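Local coordinates for hypothetical protein Atu2299 (Agrobacterium tumefaciens, PDB 2HLY) that is of unknown function but belongs to a family placed in the same clan as the papain-like cysteine peptidases, with no established catalytic activity, at residues A32-F41 and R152-I162; V52-Y63 and F88-G96. One frame throughout, in Å; residues are numbered along the deposited sequence. Where two conformers were deposited one is given.

The two contacts share helix 31-50, which has strand 89-94 of contact 2 packed on it as well as residues 152-162 of contact 1. In contact 2, strands 54-58 and 89-94 pair as antiparallel neighbours; in contact 1, the helix meets the segment 152-162, a mostly irregular connection running into helix 160-172. The two centres lie about 14 Å apart, yet the contacts touch: Ser-35 OG is 3.1 Å from Cys-90 N, probably a hydrogen bond, and Met-36 packs on Cys-90 while also meeting Phe-153. Ser-35 also touches His-89, whose ring is bonded to Asp-100 on the next strand. The first turns of helix 31-50 thus lie next to the His-89 and Asp-100 pair, resembling the layout of papain-like peptidases, although no active site is established here.

Contact 1. Residues A32-F41 and R152-I162; sequences ASASMYFSTF and RFADWHKQAMI
Met-36 sets its terminal methyl over the face of the Phe-153 ring: CE stands 3.5 Å from the centroid of that ring and only 13° off its normal, a CH-pi contact. The sulfur lies farther off above the same ring, with Met-36 SD 4.8 Å from the Phe-153 centroid, a Met-aromatic contact at a distance. A bend at the end of the thioether (chi3 69°) brings the methyl back over the ring, where it also meets Arg-152 O and the indole, 3.7 Å from Trp-156 NE1. The indole reaches on to Tyr-37, placing CH2 over the centre of the phenol; these two rings meet obliquely, with planes at 42° and neither stacked nor edge-to-face. Trp-156 is itself wedged between Phe-153 CD1 on one face and Ile-162 CD1 on the other. The connection between helices 146-152 and 160-172, with the first turn of the latter, packs on one flank of helix 31-50, and no hydrogen bond crosses between the segments. Helix 10-24 packs on Tyr-37 and Phe-41 as well. Thr-40 divides its branches: CG2 lies 3.5 Å from Phe-153 CE1, while OG1 comes within 3.5 Å of Trp-156 CZ3 and donates to Met-36 O (2.8 Å), a carbonyl that also accepts from Thr-40 N. At the far end the Ile-162 side chain runs across both aromatics, its CG1 3.7 Å from Tyr-37 OH and its CG2 4.0 Å from Phe-41 CE1. Arg-152 grazes Ala-32 CB on its way to Gly-85 O, to which its NH2 is hydrogen-bonded.

Contact 2. Residues V52-Y63 and F88-G96; sequences VKAVPKGGLAAY and FHCWVEADG
Val-55 and Glu-93 exchange two backbone hydrogen bonds, each 2.9 Å from N to O, and Lys-57 pairs with Trp-91 in the same way. The ladder ends at Gly-59, whose N gives a 3.0 Å bond to His-89 O, while the return bond from His-89 N to Gly-59 O is weak. Between these hydrogen-bonded pairs, Pro-56 faces Val-92 and Gly-58 faces Cys-90; Gly-58 CA lies 3.9 Å from Cys-90 CA. Charge reinforces the pairing: at the end of an extended chain, Lys-57 NZ forms a salt bridge with Glu-93 OE1, 2.9 Å away, reaching it from above the carboxylate plane. The second oxygen, OE2, takes an almost straight bond (175°) from Trp-91 NE1, so each carboxylate oxygen has its own donor and the carboxylate's rotation is probably fixed. This is the edge of a four-stranded antiparallel sheet; the chain turns at Gly-59 and passes into a second sheet, where residues 60-63 run at 75° to strand 89-94. Trp-91 fills that corner. Its six-membered ring takes Gly-58 CA over one face, a CH-pi contact, and the indole stacks with Tyr-142, while CZ3 lies 4.2 Å from Ala-61 CB. Phe-88 lies against the turn, its CZ 3.5 Å from Gly-59 N. Ala-61 CB also touches His-89 CD2, and His-89 NE2 is bonded to Asp-100 OD2. Ala-54 and Ala-94 meet methyl to methyl on the opposite sheet face from Lys-57 and Trp-91.

Contact 1. Residues A32-F41 and R152-I162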
loop_
_atom_site.group_PDB
_atom_site.type_symbol
_atom_site.label_atom_id
_atom_site.label_comp_id
_atom_site.label_asym_id
_atom_site.label_seq_id
_atom_site.Cartn_x
_atom_site.Cartn_y
_atom_site.Cartn_z
ATOM N N ALA A 32 9.946 -4.284 0.613
ATOM C CA ALA A 32 9.279 -4.721 1.845
ATOM C C ALA A 32 8.976 -3.532 2.735
ATOM O O ALA A 32 7.836 -3.390 3.214
ATOM C CB ALA A 32 10.102 -5.783 2.602
ATOM N N SER A 33 9.980 -2.677 2.948
ATOM C CA SER A 33 9.774 -1.470 3.748
ATOM C C SER A 33 8.730 -0.573 3.090
ATOM O O SER A 33 7.836 -0.077 3.759
ATOM C CB SER A 33 11.073 -0.705 3.971
ATOM O OG SER A 33 11.999 -1.544 4.633
ATOM N N ALA A 34 8.826 -0.394 1.780
ATOM C CA ALA A 34 7.806 0.410 1.084
ATOM C C ALA A 34 6.392 -0.099 1.408
ATOM O O ALA A 34 5.492 0.698 1.717
ATOM C CB ALA A 34 8.063 0.439 -0.399
ATOM N N SER A 35 6.190 -1.418 1.352
ATOM C CA SER A 35 4.843 -1.971 1.600
ATOM C C SER A 35 4.403 -1.694 3.035
ATOM O O SER A 35 3.211 -1.507 3.292
ATOM C CB SER A 35 4.778 -3.480 1.299
ATOM O OG SER A 35 5.358 -4.229 2.352
ATOM N N MET A 36 5.365 -1.673 3.964
ATOM C CA MET A 36 5.057 -1.358 5.355
ATOM C C MET A 36 4.525 0.058 5.508
ATOM O O MET A 36 3.607 0.290 6.296
ATOM C CB MET A 36 6.298 -1.590 6.234
ATOM C CG MET A 36 6.676 -3.063 6.282
ATOM S SD MET A 36 8.312 -3.314 7.014
ATOM C CE MET A 36 7.996 -2.849 8.728
ATOM N N TYR A 37 5.096 1.005 4.756
ATOM C CA TYR A 37 4.600 2.382 4.779
ATOM C C TYR A 37 3.262 2.514 4.074
ATOM O O TYR A 37 2.361 3.183 4.575
ATOM C CB TYR A 37 5.602 3.336 4.130
ATOM C CG TYR A 37 6.781 3.677 5.007
ATOM C CD1 TYR A 37 6.690 4.695 5.953
ATOM C CD2 TYR A 37 7.987 2.994 4.886
ATOM C CE1 TYR A 37 7.777 5.034 6.754
ATOM C CE2 TYR A 37 9.076 3.318 5.690
ATOM C CZ TYR A 37 8.959 4.338 6.619
ATOM O OH TYR A 37 10.037 4.684 7.429
ATOM N N PHE A 38 3.132 1.923 2.891
ATOM C CA PHE A 38 1.857 2.002 2.186
ATOM C C PHE A 38 0.736 1.433 3.022
ATOM O O PHE A 38 -0.339 2.004 3.082
ATOM C CB PHE A 38 1.923 1.304 0.815
ATOM C CG PHE A 38 2.587 2.144 -0.247
ATOM C CD1 PHE A 38 1.953 3.277 -0.745
ATOM C CD2 PHE A 38 3.841 1.805 -0.739
ATOM C CE1 PHE A 38 2.567 4.075 -1.715
ATOM C CE2 PHE A 38 4.466 2.591 -1.715
ATOM C CZ PHE A 38 3.825 3.729 -2.197
ATOM N N SER A 39 0.999 0.338 3.722
ATOM C CA SER A 39 -0.072 -0.331 4.466
ATOM C C SER A 39 -0.422 0.340 5.780
ATOM O O SER A 39 -1.604 0.467 6.127
ATOM C CB SER A 39 0.278 -1.791 4.681
ATOM O OG SER A 39 0.349 -2.427 3.422
ATOM N N THR A 40 0.592 0.769 6.522
ATOM C CA THR A 40 0.310 1.487 7.788
ATOM C C THR A 40 -0.217 2.907 7.563
ATOM O O THR A 40 -1.188 3.322 8.225
ATOM C CB THR A 40 1.500 1.504 8.738
ATOM O OG1 THR A 40 2.603 2.140 8.101
ATOM C CG2 THR A 40 1.890 0.076 9.150
ATOM N N PHE A 41 0.397 3.658 6.634
ATOM C CA PHE A 41 -0.110 5.011 6.349
ATOM C C PHE A 41 -1.504 4.953 5.701
ATOM O O PHE A 41 -2.383 5.787 6.003
ATOM C CB PHE A 41 0.851 5.792 5.445
ATOM C CG PHE A 41 2.109 6.277 6.134
ATOM C CD1 PHE A 41 2.681 5.586 7.202
ATOM C CD2 PHE A 41 2.724 7.441 5.689
ATOM C CE1 PHE A 41 3.857 6.056 7.816
ATOM C CE2 PHE A 41 3.883 7.904 6.292
ATOM C CZ PHE A 41 4.456 7.195 7.350
ATOM N N ARG A 152 8.789 -7.342 12.220
ATOM C CA ARG A 152 9.201 -6.377 11.206
ATOM C C ARG A 152 8.979 -4.942 11.670
ATOM O O ARG A 152 9.768 -4.050 11.352
ATOM C CB ARG A 152 8.444 -6.616 9.901
ATOM C CG ARG A 152 8.851 -7.878 9.190
ATOM C CD ARG A 152 9.670 -7.559 7.997
ATOM N NE ARG A 152 10.180 -8.779 7.395
ATOM C CZ ARG A 152 10.951 -8.804 6.321
ATOM N NH1 ARG A 152 11.292 -7.669 5.719
ATOM N NH2 ARG A 152 11.375 -9.974 5.854
ATOM N N PHE A 153 7.901 -4.736 12.421
ATOM C CA PHE A 153 7.508 -3.406 12.906
ATOM C C PHE A 153 8.051 -3.064 14.294
ATOM O O PHE A 153 7.788 -1.971 14.824
ATOM C CB PHE A 153 5.985 -3.318 12.916
ATOM C CG PHE A 153 5.381 -3.091 11.559
ATOM C CD1 PHE A 153 5.413 -1.839 10.979
ATOM C CD2 PHE A 153 4.772 -4.134 10.863
ATOM C CE1 PHE A 153 4.850 -1.632 9.721
ATOM C CE2 PHE A 153 4.201 -3.930 9.598
ATOM C CZ PHE A 153 4.239 -2.671 9.041
ATOM N N ALA A 154 8.828 -3.979 14.872
ATOM C CA ALA A 154 9.203 -3.888 16.294
ATOM C C ALA A 154 9.876 -2.572 16.690
ATOM O O ALA A 154 9.674 -2.096 17.812
ATOM C CB ALA A 154 10.070 -5.085 16.705
ATOM N N ASP A 155 10.641 -1.980 15.778
ATOM C CA ASP A 155 11.418 -0.771 16.107
ATOM C C ASP A 155 10.749 0.515 15.631
ATOM O O ASP A 155 11.280 1.611 15.846
ATOM C CB ASP A 155 12.836 -0.857 15.522
ATOM C CG ASP A 155 13.680 -1.954 16.167
ATOM O OD1 ASP A 155 13.449 -2.272 17.357
ATOM O OD2 ASP A 155 14.572 -2.502 15.478
ATOM N N TRP A 156 9.594 0.388 14.982
ATOM C CA TRP A 156 8.918 1.555 14.406
ATOM C C TRP A 156 8.478 2.603 15.431
ATOM O O TRP A 156 8.558 3.804 15.151
ATOM C CB TRP A 156 7.742 1.123 13.528
ATOM C CG TRP A 156 8.158 0.852 12.117
ATOM C CD1 TRP A 156 9.299 0.221 11.704
ATOM C CD2 TRP A 156 7.441 1.208 10.923
ATOM N NE1 TRP A 156 9.338 0.158 10.326
ATOM C CE2 TRP A 156 8.210 0.762 9.825
ATOM C CE3 TRP A 156 6.223 1.858 10.678
ATOM C CZ2 TRP A 156 7.805 0.958 8.492
ATOM C CZ3 TRP A 156 5.824 2.055 9.354
ATOM C CH2 TRP A 156 6.611 1.601 8.284
ATOM N N HIS A 157 8.011 2.150 16.595
ATOM C CA HIS A 157 7.565 3.060 17.672
ATOM C C HIS A 157 8.695 3.961 18.206
ATOM O O HIS A 157 8.423 5.058 18.711
ATOM C CB HIS A 157 6.928 2.278 18.828
ATOM C CG HIS A 157 7.898 1.427 19.585
ATOM N ND1 HIS A 157 8.445 1.810 20.792
ATOM C CD2 HIS A 157 8.433 0.216 19.301
ATOM C CE1 HIS A 157 9.274 0.874 21.217
ATOM N NE2 HIS A 157 9.285 -0.106 20.331
ATOM N N LYS A 158 9.943 3.499 18.084
ATOM C CA LYS A 158 11.133 4.251 18.527
ATOM C C LYS A 158 11.559 5.335 17.544
ATOM O O LYS A 158 12.514 6.082 17.807
ATOM C CB LYS A 158 12.344 3.332 18.666
ATOM C CG LYS A 158 12.198 2.115 19.531
ATOM C CD LYS A 158 13.516 1.364 19.480
ATOM C CE LYS A 158 13.365 -0.103 19.804
ATOM N NZ LYS A 158 14.619 -0.831 19.442
ATOM N N GLN A 159 10.902 5.384 16.390
ATOM C CA GLN A 159 11.323 6.278 15.326
ATOM C C GLN A 159 10.270 7.363 15.158
ATOM O O GLN A 159 9.296 7.190 14.424
ATOM C CB GLN A 159 11.549 5.503 14.025
ATOM C CG GLN A 159 12.551 4.363 14.164
ATOM C CD GLN A 159 12.592 3.461 12.943
ATOM O OE1 GLN A 159 12.778 3.928 11.818
ATOM N NE2 GLN A 159 12.431 2.160 13.162
ATOM N N ALA A 160 10.481 8.485 15.839
ATOM C CA ALA A 160 9.497 9.572 15.884
ATOM C C ALA A 160 9.130 10.111 14.504
ATOM O O ALA A 160 7.985 10.542 14.285
ATOM C CB ALA A 160 9.998 10.703 16.782
ATOM N N MET A 161 10.092 10.086 13.581
ATOM C CA MET A 161 9.893 10.586 12.215
ATOM C C MET A 161 8.755 9.866 11.474
ATOM O O MET A 161 8.050 10.478 10.675
ATOM C CB MET A 161 11.206 10.515 11.418
ATOM C CG MET A 161 11.051 10.489 9.901
ATOM S SD MET A 161 11.090 8.785 9.271
ATOM C CE MET A 161 9.772 8.775 8.074
ATOM N N ILE A 162 8.589 8.571 11.742
ATOM C CA ILE A 162 7.541 7.788 11.087
ATOM C C ILE A 162 6.142 8.300 11.447
ATOM O O ILE A 162 5.317 8.567 10.555
ATOM C CB ILE A 162 7.676 6.280 11.402
ATOM C CG1 ILE A 162 9.029 5.775 10.872
ATOM C CG2 ILE A 162 6.509 5.508 10.788
ATOM C CD1 ILE A 162 9.336 4.308 11.152
#

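Contact 2. Residues V52-Y63 and F88-G96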
loop_
_atom_site.group_PDB
_atom_site.type_symbol
_atom_site.label_atom_id
_atom_site.label_comp_id
_atom_site.label_asym_id
_atom_site.label_seq_id
_atom_site.Cartn_x
_atom_site.Cartn_y
_atom_site.Cartn_z
ATOM N N VAL A 52 -13.368 3.674 9.458
ATOM C CA VAL A 52 -13.464 2.225 9.453
ATOM C C VAL A 52 -12.285 1.661 10.212
ATOM O O VAL A 52 -11.242 2.296 10.327
ATOM C CB VAL A 52 -13.487 1.669 8.014
ATOM C CG1 VAL A 52 -14.775 2.102 7.301
ATOM C CG2 VAL A 52 -12.253 2.143 7.233
ATOM N N LYS A 53 -12.452 0.463 10.752
ATOM C CA LYS A 53 -11.305 -0.233 11.287
ATOM C C LYS A 53 -10.520 -0.663 10.059
ATOM O O LYS A 53 -11.078 -1.174 9.074
ATOM C CB LYS A 53 -11.713 -1.411 12.174
ATOM C CG LYS A 53 -11.942 -1.020 13.635
ATOM C CD LYS A 53 -13.253 -0.270 13.841
ATOM C CE LYS A 53 -13.598 -0.160 15.327
ATOM N NZ LYS A 53 -12.858 0.952 16.007
ATOM N N ALA A 54 -9.249 -0.320 10.064
ATOM C CA ALA A 54 -8.357 -0.697 8.975
ATOM C C ALA A 54 -7.122 -1.224 9.657
ATOM O O ALA A 54 -6.550 -0.561 10.530
ATOM C CB ALA A 54 -8.018 0.512 8.128
ATOM N N VAL A 55 -6.722 -2.427 9.270
ATOM C CA VAL A 55 -5.642 -3.131 9.958
ATOM C C VAL A 55 -4.571 -3.475 8.925
ATOM O O VAL A 55 -4.867 -4.146 7.944
ATOM C CB VAL A 55 -6.161 -4.445 10.622
ATOM C CG1 VAL A 55 -5.043 -5.160 11.371
ATOM C CG2 VAL A 55 -7.341 -4.152 11.582
ATOM N N PRO A 56 -3.330 -3.020 9.143
ATOM C CA PRO A 56 -2.230 -3.478 8.283
ATOM C C PRO A 56 -1.884 -4.902 8.667
ATOM O O PRO A 56 -1.860 -5.232 9.865
ATOM C CB PRO A 56 -1.077 -2.536 8.621
ATOM C CG PRO A 56 -1.422 -1.948 9.935
ATOM C CD PRO A 56 -2.882 -2.089 10.198
ATOM N N LYS A 57 -1.646 -5.742 7.663
ATOM C CA LYS A 57 -1.239 -7.131 7.887
ATOM C C LYS A 57 -0.097 -7.427 6.947
ATOM O O LYS A 57 0.096 -6.716 5.963
ATOM C CB LYS A 57 -2.406 -8.071 7.617
ATOM C CG LYS A 57 -3.497 -7.920 8.646
ATOM C CD LYS A 57 -4.418 -9.088 8.600
ATOM C CE LYS A 57 -5.385 -9.044 9.740
ATOM N NZ LYS A 57 -6.363 -10.142 9.539
ATOM N N GLY A 58 0.689 -8.449 7.257
ATOM C CA GLY A 58 1.795 -8.830 6.384
ATOM C C GLY A 58 2.017 -10.328 6.391
ATOM O O GLY A 58 1.535 -11.029 7.271
ATOM N N GLY A 59 2.716 -10.798 5.366
ATOM C CA GLY A 59 3.142 -12.188 5.283
ATOM C C GLY A 59 3.434 -12.490 3.834
ATOM O O GLY A 59 4.202 -11.769 3.180
ATOM N N LEU A 60 2.814 -13.558 3.348
ATOM C CA LEU A 60 2.961 -13.981 1.954
ATOM C C LEU A 60 1.807 -13.391 1.139
ATOM O O LEU A 60 0.650 -13.436 1.571
ATOM C CB LEU A 60 2.947 -15.517 1.871
ATOM C CG LEU A 60 3.122 -16.118 0.482
ATOM C CD1 LEU A 60 3.878 -17.444 0.562
ATOM C CD2 LEU A 60 1.773 -16.268 -0.249
ATOM N N ALA A 61 2.120 -12.826 -0.028
ATOM C CA ALA A 61 1.073 -12.260 -0.894
ATOM C C ALA A 61 1.369 -12.603 -2.345
ATOM O O ALA A 61 2.533 -12.631 -2.758
ATOM C CB ALA A 61 0.961 -10.753 -0.723
ATOM N N ALA A 62 0.318 -12.882 -3.103
ATOM C CA ALA A 62 0.469 -13.187 -4.530
ATOM C C ALA A 62 -0.699 -12.605 -5.288
ATOM O O ALA A 62 -1.815 -12.616 -4.786
ATOM C CB ALA A 62 0.532 -14.677 -4.749
ATOM N N TYR A 63 -0.433 -12.109 -6.495
ATOM C CA TYR A 63 -1.462 -11.481 -7.318
ATOM C C TYR A 63 -1.342 -11.963 -8.748
ATOM O O TYR A 63 -0.224 -12.113 -9.249
ATOM C CB TYR A 63 -1.218 -9.976 -7.374
ATOM C CG TYR A 63 -1.370 -9.262 -6.066
ATOM C CD1 TYR A 63 -2.646 -8.925 -5.603
ATOM C CD2 TYR A 63 -0.245 -8.874 -5.316
ATOM C CE1 TYR A 63 -2.812 -8.247 -4.397
ATOM C CE2 TYR A 63 -0.405 -8.193 -4.096
ATOM C CZ TYR A 63 -1.692 -7.883 -3.657
ATOM O OH TYR A 63 -1.890 -7.204 -2.472
ATOM N N PHE A 88 9.024 -10.086 1.845
ATOM C CA PHE A 88 7.909 -9.881 2.774
ATOM C C PHE A 88 7.020 -8.755 2.238
ATOM O O PHE A 88 7.521 -7.765 1.697
ATOM C CB PHE A 88 8.441 -9.493 4.145
ATOM C CG PHE A 88 7.406 -9.544 5.222
ATOM C CD1 PHE A 88 7.097 -10.757 5.816
ATOM C CD2 PHE A 88 6.754 -8.390 5.641
ATOM C CE1 PHE A 88 6.147 -10.831 6.815
ATOM C CE2 PHE A 88 5.789 -8.459 6.653
ATOM C CZ PHE A 88 5.490 -9.688 7.220
ATOM N N HIS A 89 5.707 -8.912 2.386
ATOM C CA HIS A 89 4.777 -7.914 1.864
ATOM C C HIS A 89 3.629 -7.625 2.825
ATOM O O HIS A 89 3.158 -8.530 3.510
ATOM C CB HIS A 89 4.231 -8.372 0.513
ATOM C CG HIS A 89 3.509 -7.300 -0.236
ATOM N ND1 HIS A 89 4.168 -6.238 -0.816
ATOM C CD2 HIS A 89 2.192 -7.121 -0.499
ATOM C CE1 HIS A 89 3.287 -5.450 -1.412
ATOM N NE2 HIS A 89 2.082 -5.966 -1.236
ATOM N N CYS A 90 3.207 -6.357 2.885
ATOM C CA CYS A 90 2.083 -5.939 3.728
ATOM C C CYS A 90 0.937 -5.434 2.878
ATOM O O CYS A 90 1.162 -4.918 1.772
ATOM C CB CYS A 90 2.503 -4.801 4.656
ATOM S SG CYS A 90 3.730 -5.287 5.865
ATOM N N TRP A 91 -0.263 -5.527 3.428
ATOM C CA TRP A 91 -1.481 -5.006 2.782
ATOM C C TRP A 91 -2.406 -4.459 3.877
ATOM O O TRP A 91 -2.047 -4.465 5.062
ATOM C CB TRP A 91 -2.170 -6.114 1.990
ATOM C CG TRP A 91 -2.567 -7.279 2.823
ATOM C CD1 TRP A 91 -3.763 -7.483 3.446
ATOM C CD2 TRP A 91 -1.754 -8.423 3.130
ATOM N NE1 TRP A 91 -3.751 -8.678 4.121
ATOM C CE2 TRP A 91 -2.526 -9.274 3.948
ATOM C CE3 TRP A 91 -0.455 -8.810 2.781
ATOM C CZ2 TRP A 91 -2.040 -10.496 4.429
ATOM C CZ3 TRP A 91 0.037 -10.019 3.268
ATOM C CH2 TRP A 91 -0.761 -10.854 4.071
ATOM N N VAL A 92 -3.595 -3.990 3.492
ATOM C CA VAL A 92 -4.561 -3.488 4.467
ATOM C C VAL A 92 -5.835 -4.309 4.360
ATOM O O VAL A 92 -6.245 -4.678 3.255
ATOM C CB VAL A 92 -4.889 -2.002 4.205
ATOM C CG1 VAL A 92 -5.930 -1.500 5.198
ATOM C CG2 VAL A 92 -3.628 -1.182 4.354
ATOM N N GLU A 93 -6.432 -4.614 5.517
ATOM C CA GLU A 93 -7.752 -5.224 5.577
ATOM C C GLU A 93 -8.658 -4.227 6.278
ATOM O O GLU A 93 -8.386 -3.824 7.406
ATOM C CB GLU A 93 -7.677 -6.550 6.321
ATOM C CG GLU A 93 -6.788 -7.529 5.562
ATOM C CD GLU A 93 -6.830 -8.941 6.092
ATOM O OE1 GLU A 93 -7.586 -9.202 7.063
ATOM O OE2 GLU A 93 -6.086 -9.774 5.529
ATOM N N ALA A 94 -9.704 -3.784 5.586
ATOM C CA ALA A 94 -10.564 -2.741 6.147
ATOM C C ALA A 94 -12.002 -2.967 5.755
ATOM O O ALA A 94 -12.317 -2.972 4.571
ATOM C CB ALA A 94 -10.111 -1.370 5.663
ATOM N N ASP A 95 -12.876 -3.144 6.748
ATOM C CA ASP A 95 -14.315 -3.251 6.485
ATOM C C ASP A 95 -14.589 -4.383 5.487
ATOM O O ASP A 95 -15.522 -4.294 4.668
ATOM C CB ASP A 95 -14.829 -1.914 5.923
ATOM C CG ASP A 95 -16.146 -1.468 6.540
ATOM O OD1 ASP A 95 -16.525 -1.995 7.607
ATOM O OD2 ASP A 95 -16.791 -0.570 5.955
ATOM N N GLY A 96 -13.762 -5.429 5.553
ATOM C CA GLY A 96 -13.874 -6.595 4.677
ATOM C C GLY A 96 -13.065 -6.499 3.389
ATOM O O GLY A 96 -12.818 -7.527 2.742
HETATM O O HOH W 1 -12.367 -3.340 9.596
#